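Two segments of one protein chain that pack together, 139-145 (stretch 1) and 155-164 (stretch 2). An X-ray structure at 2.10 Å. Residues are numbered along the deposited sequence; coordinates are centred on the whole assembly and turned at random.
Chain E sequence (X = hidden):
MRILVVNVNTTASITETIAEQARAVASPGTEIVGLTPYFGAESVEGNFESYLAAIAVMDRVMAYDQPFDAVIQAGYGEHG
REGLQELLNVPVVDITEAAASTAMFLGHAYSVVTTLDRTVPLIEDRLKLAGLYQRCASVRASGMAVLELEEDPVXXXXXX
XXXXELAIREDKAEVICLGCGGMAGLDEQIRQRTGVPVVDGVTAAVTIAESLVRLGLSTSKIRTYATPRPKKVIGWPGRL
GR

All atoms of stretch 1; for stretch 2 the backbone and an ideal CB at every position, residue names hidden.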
ATOM      1  N   VAL E 139      -1.594 -10.026  14.496  1.00 11.50           N
ATOM      2  CA  VAL E 139      -2.725 -10.286  15.357  1.00  9.52           C
ATOM      3  C   VAL E 139      -2.737 -11.775  15.599  1.00 10.25           C
ATOM      4  O   VAL E 139      -2.811 -12.557  14.652  1.00 12.96           O
ATOM      5  CB  VAL E 139      -4.040  -9.846  14.697  1.00 11.37           C
ATOM      6  CG1 VAL E 139      -5.262 -10.194  15.605  1.00  7.50           C
ATOM      7  CG2 VAL E 139      -3.973  -8.367  14.379  1.00  8.39           C
ATOM      8  N   ARG E 140      -2.627 -12.174  16.859  1.00  7.94           N
ATOM      9  CA  ARG E 140      -2.505 -13.588  17.190  1.00 11.19           C
ATOM     10  C   ARG E 140      -3.616 -14.057  18.102  1.00 12.24           C
ATOM     11  O   ARG E 140      -4.046 -13.331  19.004  1.00 12.66           O
ATOM     12  CB  ARG E 140      -1.172 -13.861  17.877  1.00 12.84           C
ATOM     13  CG  ARG E 140       0.023 -13.675  16.995  1.00 15.17           C
ATOM     14  CD  ARG E 140       1.259 -14.150  17.715  1.00 19.92           C
ATOM     15  NE  ARG E 140       2.323 -14.422  16.770  1.00 26.90           N
ATOM     16  CZ  ARG E 140       2.700 -15.643  16.424  1.00 23.20           C
ATOM     17  NH1 ARG E 140       2.113 -16.693  16.982  1.00 26.66           N
ATOM     18  NH2 ARG E 140       3.675 -15.803  15.543  1.00 23.04           N
ATOM     19  N   ALA E 141      -4.043 -15.293  17.893  1.00 10.66           N
ATOM     20  CA  ALA E 141      -5.099 -15.870  18.706  1.00 15.32           C
ATOM     21  C   ALA E 141      -4.517 -16.804  19.761  1.00 12.75           C
ATOM     22  O   ALA E 141      -3.687 -17.649  19.461  1.00 12.09           O
ATOM     23  CB  ALA E 141      -6.093 -16.623  17.822  1.00 13.12           C
ATOM     24  N   SER E 142      -4.981 -16.661  20.992  1.00 16.12           N
ATOM     25  CA  SER E 142      -4.554 -17.554  22.057  1.00 19.76           C
ATOM     26  C   SER E 142      -5.149 -18.948  21.849  1.00 19.97           C
ATOM     27  O   SER E 142      -4.583 -19.939  22.302  1.00 17.69           O
ATOM     28  CB  SER E 142      -4.956 -16.974  23.412  1.00 18.06           C
ATOM     29  OG  SER E 142      -6.359 -16.917  23.525  1.00 21.22           O
ATOM     30  N   GLY E 143      -6.309 -19.018  21.196  1.00 21.91           N
ATOM     31  CA  GLY E 143      -6.967 -20.291  20.942  1.00 18.02           C
ATOM     32  C   GLY E 143      -8.003 -20.620  22.004  1.00 20.83           C
ATOM     33  O   GLY E 143      -8.558 -21.723  22.043  1.00 24.33           O
ATOM     34  N   MET E 144      -8.275 -19.650  22.864  1.00 16.95           N
ATOM     35  CA  MET E 144      -9.252 -19.826  23.928  1.00 25.39           C
ATOM     36  C   MET E 144     -10.440 -18.917  23.672  1.00 25.62           C
ATOM     37  O   MET E 144     -10.259 -17.745  23.337  1.00 24.23           O
ATOM     38  CB  MET E 144      -8.647 -19.458  25.284  1.00 27.86           C
ATOM     39  CG  MET E 144      -7.223 -19.923  25.491  1.00 29.03           C
ATOM     40  SD  MET E 144      -7.093 -21.083  26.856  1.00 38.89           S
ATOM     41  CE  MET E 144      -7.876 -22.519  26.140  1.00 32.56           C
ATOM     42  N   ALA E 145     -11.651 -19.447  23.817  1.00 28.24           N
ATOM     43  CA  ALA E 145     -12.853 -18.636  23.634  1.00 22.49           C
ATOM     44  C   ALA E 145     -12.949 -17.562  24.710  1.00 30.10           C
ATOM     45  O   ALA E 145     -12.348 -17.695  25.784  1.00 29.04           O
ATOM     46  CB  ALA E 145     -14.105 -19.502  23.625  1.00 26.99           C
ATOM     47  N   UNK E 155      -5.186 -21.514  32.388  1.00 17.01           N
ATOM     48  CA  UNK E 155      -4.882 -21.949  31.035  1.00 23.94           C
ATOM     49  C   UNK E 155      -4.995 -20.783  30.058  1.00 23.64           C
ATOM     50  O   UNK E 155      -4.178 -20.652  29.138  1.00 24.58           O
ATOM     51  CB  UNK E 155      -5.814 -23.088  30.617  1.00 23.94           C
ATOM     52  N   UNK E 156      -5.988 -19.924  30.282  1.00 20.77           N
ATOM     53  CA  UNK E 156      -6.206 -18.775  29.412  1.00 26.57           C
ATOM     54  C   UNK E 156      -5.015 -17.828  29.431  1.00 26.68           C
ATOM     55  O   UNK E 156      -4.501 -17.437  28.376  1.00 23.72           O
ATOM     56  CB  UNK E 156      -7.475 -18.028  29.828  1.00 26.57           C
ATOM     57  N   UNK E 157      -4.570 -17.484  30.633  1.00 18.54           N
ATOM     58  CA  UNK E 157      -3.454 -16.576  30.808  1.00 21.54           C
ATOM     59  C   UNK E 157      -2.189 -17.130  30.143  1.00 25.92           C
ATOM     60  O   UNK E 157      -1.455 -16.408  29.464  1.00 23.91           O
ATOM     61  CB  UNK E 157      -3.209 -16.322  32.297  1.00 21.54           C
ATOM     62  N   UNK E 158      -1.932 -18.417  30.344  1.00 22.59           N
ATOM     63  CA  UNK E 158      -0.782 -19.050  29.723  1.00 19.55           C
ATOM     64  C   UNK E 158      -0.839 -19.031  28.191  1.00 20.51           C
ATOM     65  O   UNK E 158       0.172 -18.764  27.536  1.00 18.69           O
ATOM     66  CB  UNK E 158      -0.668 -20.494  30.216  1.00 19.55           C
ATOM     67  N   UNK E 159      -2.007 -19.311  27.624  1.00 16.34           N
ATOM     68  CA  UNK E 159      -2.163 -19.305  26.171  1.00 20.88           C
ATOM     69  C   UNK E 159      -1.918 -17.907  25.601  1.00 22.76           C
ATOM     70  O   UNK E 159      -1.313 -17.754  24.534  1.00 22.13           O
ATOM     71  CB  UNK E 159      -3.559 -19.796  25.784  1.00 20.88           C
ATOM     72  N   UNK E 160      -2.393 -16.895  26.321  1.00 18.70           N
ATOM     73  CA  UNK E 160      -2.195 -15.515  25.920  1.00 17.21           C
ATOM     74  C   UNK E 160      -0.704 -15.184  26.004  1.00 19.49           C
ATOM     75  O   UNK E 160      -0.122 -14.665  25.046  1.00 18.92           O
ATOM     76  CB  UNK E 160      -3.020 -14.568  26.793  1.00 17.21           C
ATOM     77  N   UNK E 161      -0.075 -15.528  27.132  1.00 18.76           N
ATOM     78  CA  UNK E 161       1.362 -15.278  27.296  1.00 19.29           C
ATOM     79  C   UNK E 161       2.180 -15.931  26.196  1.00 15.71           C
ATOM     80  O   UNK E 161       3.088 -15.289  25.652  1.00 16.16           O
ATOM     81  CB  UNK E 161       1.837 -15.786  28.659  1.00 19.29           C
ATOM     82  N   UNK E 162       1.836 -17.163  25.817  1.00 13.93           N
ATOM     83  CA  UNK E 162       2.589 -17.828  24.749  1.00 20.00           C
ATOM     84  C   UNK E 162       2.513 -17.068  23.436  1.00 17.54           C
ATOM     85  O   UNK E 162       3.523 -16.930  22.751  1.00 18.85           O
ATOM     86  CB  UNK E 162       2.071 -19.253  24.546  1.00 20.00           C
ATOM     87  N   UNK E 163       1.325 -16.581  23.080  1.00 19.68           N
ATOM     88  CA  UNK E 163       1.180 -15.818  21.837  1.00 17.82           C
ATOM     89  C   UNK E 163       1.939 -14.505  21.909  1.00 13.40           C
ATOM     90  O   UNK E 163       2.567 -14.090  20.940  1.00 16.72           O
ATOM     91  CB  UNK E 163      -0.297 -15.551  21.540  1.00 17.82           C
ATOM     92  N   UNK E 164       1.889 -13.859  23.071  1.00 15.56           N
ATOM     93  CA  UNK E 164       2.642 -12.626  23.268  1.00 11.48           C
ATOM     94  C   UNK E 164       4.142 -12.873  23.100  1.00 16.90           C
ATOM     95  O   UNK E 164       4.850 -12.077  22.473  1.00 14.85           O
ATOM     96  CB  UNK E 164       2.352 -12.040  24.651  1.00 11.48           C
TER

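Backbone angles throughout 155-164 stay close to phi -62°, psi -43°, and each amide from 159 onward lies within 3.2 Å of the carbonyl O four residues earlier, so every position is helical and glycine or proline is nowhere called for by the backbone.

Position 155 has a sideways CA-to-CB bond, and its ideal CB lies 4.4 Å from Met144 SD, at the margin of what stretch 1 covers. Small or longer side chains could both suit. The residue is Ala155; its O is 3.7 Å from Met144 SD.

At position 156 the CB again points sideways, 4.3 Å from Met144 SD. An apolar residue fits beside the thioether. Ala156 is found, and the sulfur comes closer to its backbone, with Met144 SD 3.6 Å from Ala156 CA.

Positions 157 and 158 find nothing of stretch 1 within 5.5 Å of the ideal CB, so stretch 1 sets no preference. They are Met157, pointing away, and Glu158, sideways with its end leading away.

Position 159 points toward stretch 1, and its ideal CB is already 3.6 Å from Ser142 O and 3.7 Å from Met144 CG. With so little space in front of it, a small residue is the natural reading: alanine, or perhaps serine or glycine. Ala159 places its methyl there, packing CB against Met144 CG at 3.7 Å.

Position 160 is sideways, yet its CA is 5.0 Å from Ser142 CA, and its ideal CB is 4.6 Å from Ser142 CB. Several aliphatic side chains would suit. Ile160 (chi1 m, chi2 t) brings CG1 to 3.9 Å from Ser142 CB.

Positions 161 and 162 have no atom of stretch 1 within 5.5 Å of the ideal CB. Val161 is out of reach; Arg162 starts sideways, but its end comes nearer, with Arg162 NH2 5.0 Å from Ser142 O.

Position 163 points toward stretch 1, its ideal CB 4.1 Å from Arg140 CB and 4.5 Å from Ala141 O. The Arg140 guanidinium invites an acceptor, so Gln, Glu or Asn are candidates. Gln163 (chi1 m, chi2 m) accepts a hydrogen bond from Arg140 NH1 to OE1 at 2.9 Å, 156° at the hydrogen, with OE1 near the guanidinium plane. Its CG packs 3.7 Å from Ser142 CA, while NE2 donates to a water at 2.9 Å. That water donates in turn to Ser142 O (3.1 Å) and Ala159 O (2.9 Å).

Position 164 points away, leaving the choice open; it is Ala164.

Stretch 2 (155-164) AAMEAIVRQA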
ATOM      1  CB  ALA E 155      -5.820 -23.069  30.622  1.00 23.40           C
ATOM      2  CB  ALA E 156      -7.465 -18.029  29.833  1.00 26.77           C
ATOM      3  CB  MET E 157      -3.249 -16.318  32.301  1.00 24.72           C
ATOM      4  CG  MET E 157      -1.977 -15.583  32.650  1.00 28.76           C
ATOM      5  SD  MET E 157      -1.780 -13.935  31.947  1.00 40.29           S
ATOM      6  CE  MET E 157      -3.197 -13.112  32.661  1.00 31.78           C
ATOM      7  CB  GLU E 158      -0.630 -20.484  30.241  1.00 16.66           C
ATOM      8  CG  GLU E 158       0.725 -21.102  29.965  1.00 23.29           C
ATOM      9  CD  GLU E 158       1.904 -20.254  30.425  1.00 28.48           C
ATOM     10  OE1 GLU E 158       1.835 -19.631  31.508  1.00 25.86           O
ATOM     11  OE2 GLU E 158       2.918 -20.222  29.694  1.00 35.32           O
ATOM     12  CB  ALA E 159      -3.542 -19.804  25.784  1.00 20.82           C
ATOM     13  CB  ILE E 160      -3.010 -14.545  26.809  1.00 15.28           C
ATOM     14  CG1 ILE E 160      -4.511 -14.777  26.651  1.00 18.50           C
ATOM     15  CG2 ILE E 160      -2.648 -13.088  26.514  1.00 19.02           C
ATOM     16  CD1 ILE E 160      -5.354 -13.963  27.633  1.00 15.20           C
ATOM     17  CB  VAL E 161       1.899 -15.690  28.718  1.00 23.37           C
ATOM     18  CG1 VAL E 161       3.429 -15.693  28.784  1.00 19.06           C
ATOM     19  CG2 VAL E 161       1.304 -14.796  29.811  1.00 25.90           C
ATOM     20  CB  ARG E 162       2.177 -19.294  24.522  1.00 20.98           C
ATOM     21  CG  ARG E 162       2.973 -19.908  23.334  1.00 25.08           C
ATOM     22  CD  ARG E 162       2.831 -21.428  23.098  1.00 34.24           C
ATOM     23  NE  ARG E 162       1.486 -21.866  22.730  1.00 43.37           N
ATOM     24  CZ  ARG E 162       0.616 -22.394  23.590  1.00 49.31           C
ATOM     25  NH1 ARG E 162       0.971 -22.565  24.857  1.00 46.14           N
ATOM     26  NH2 ARG E 162      -0.596 -22.765  23.187  1.00 39.30           N
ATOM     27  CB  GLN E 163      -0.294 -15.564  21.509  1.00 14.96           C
ATOM     28  CG  GLN E 163      -1.053 -16.831  21.163  1.00 13.62           C
ATOM     29  CD  GLN E 163      -0.341 -17.626  20.095  1.00 18.97           C
ATOM     30  OE1 GLN E 163       0.164 -17.064  19.119  1.00 16.56           O
ATOM     31  NE2 GLN E 163      -0.271 -18.941  20.283  1.00 20.08           N
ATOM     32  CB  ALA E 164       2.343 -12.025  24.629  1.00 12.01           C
TER
HETATM   33  O   HOH W   1      -1.539 -19.968  22.697  1.00 23.51           O
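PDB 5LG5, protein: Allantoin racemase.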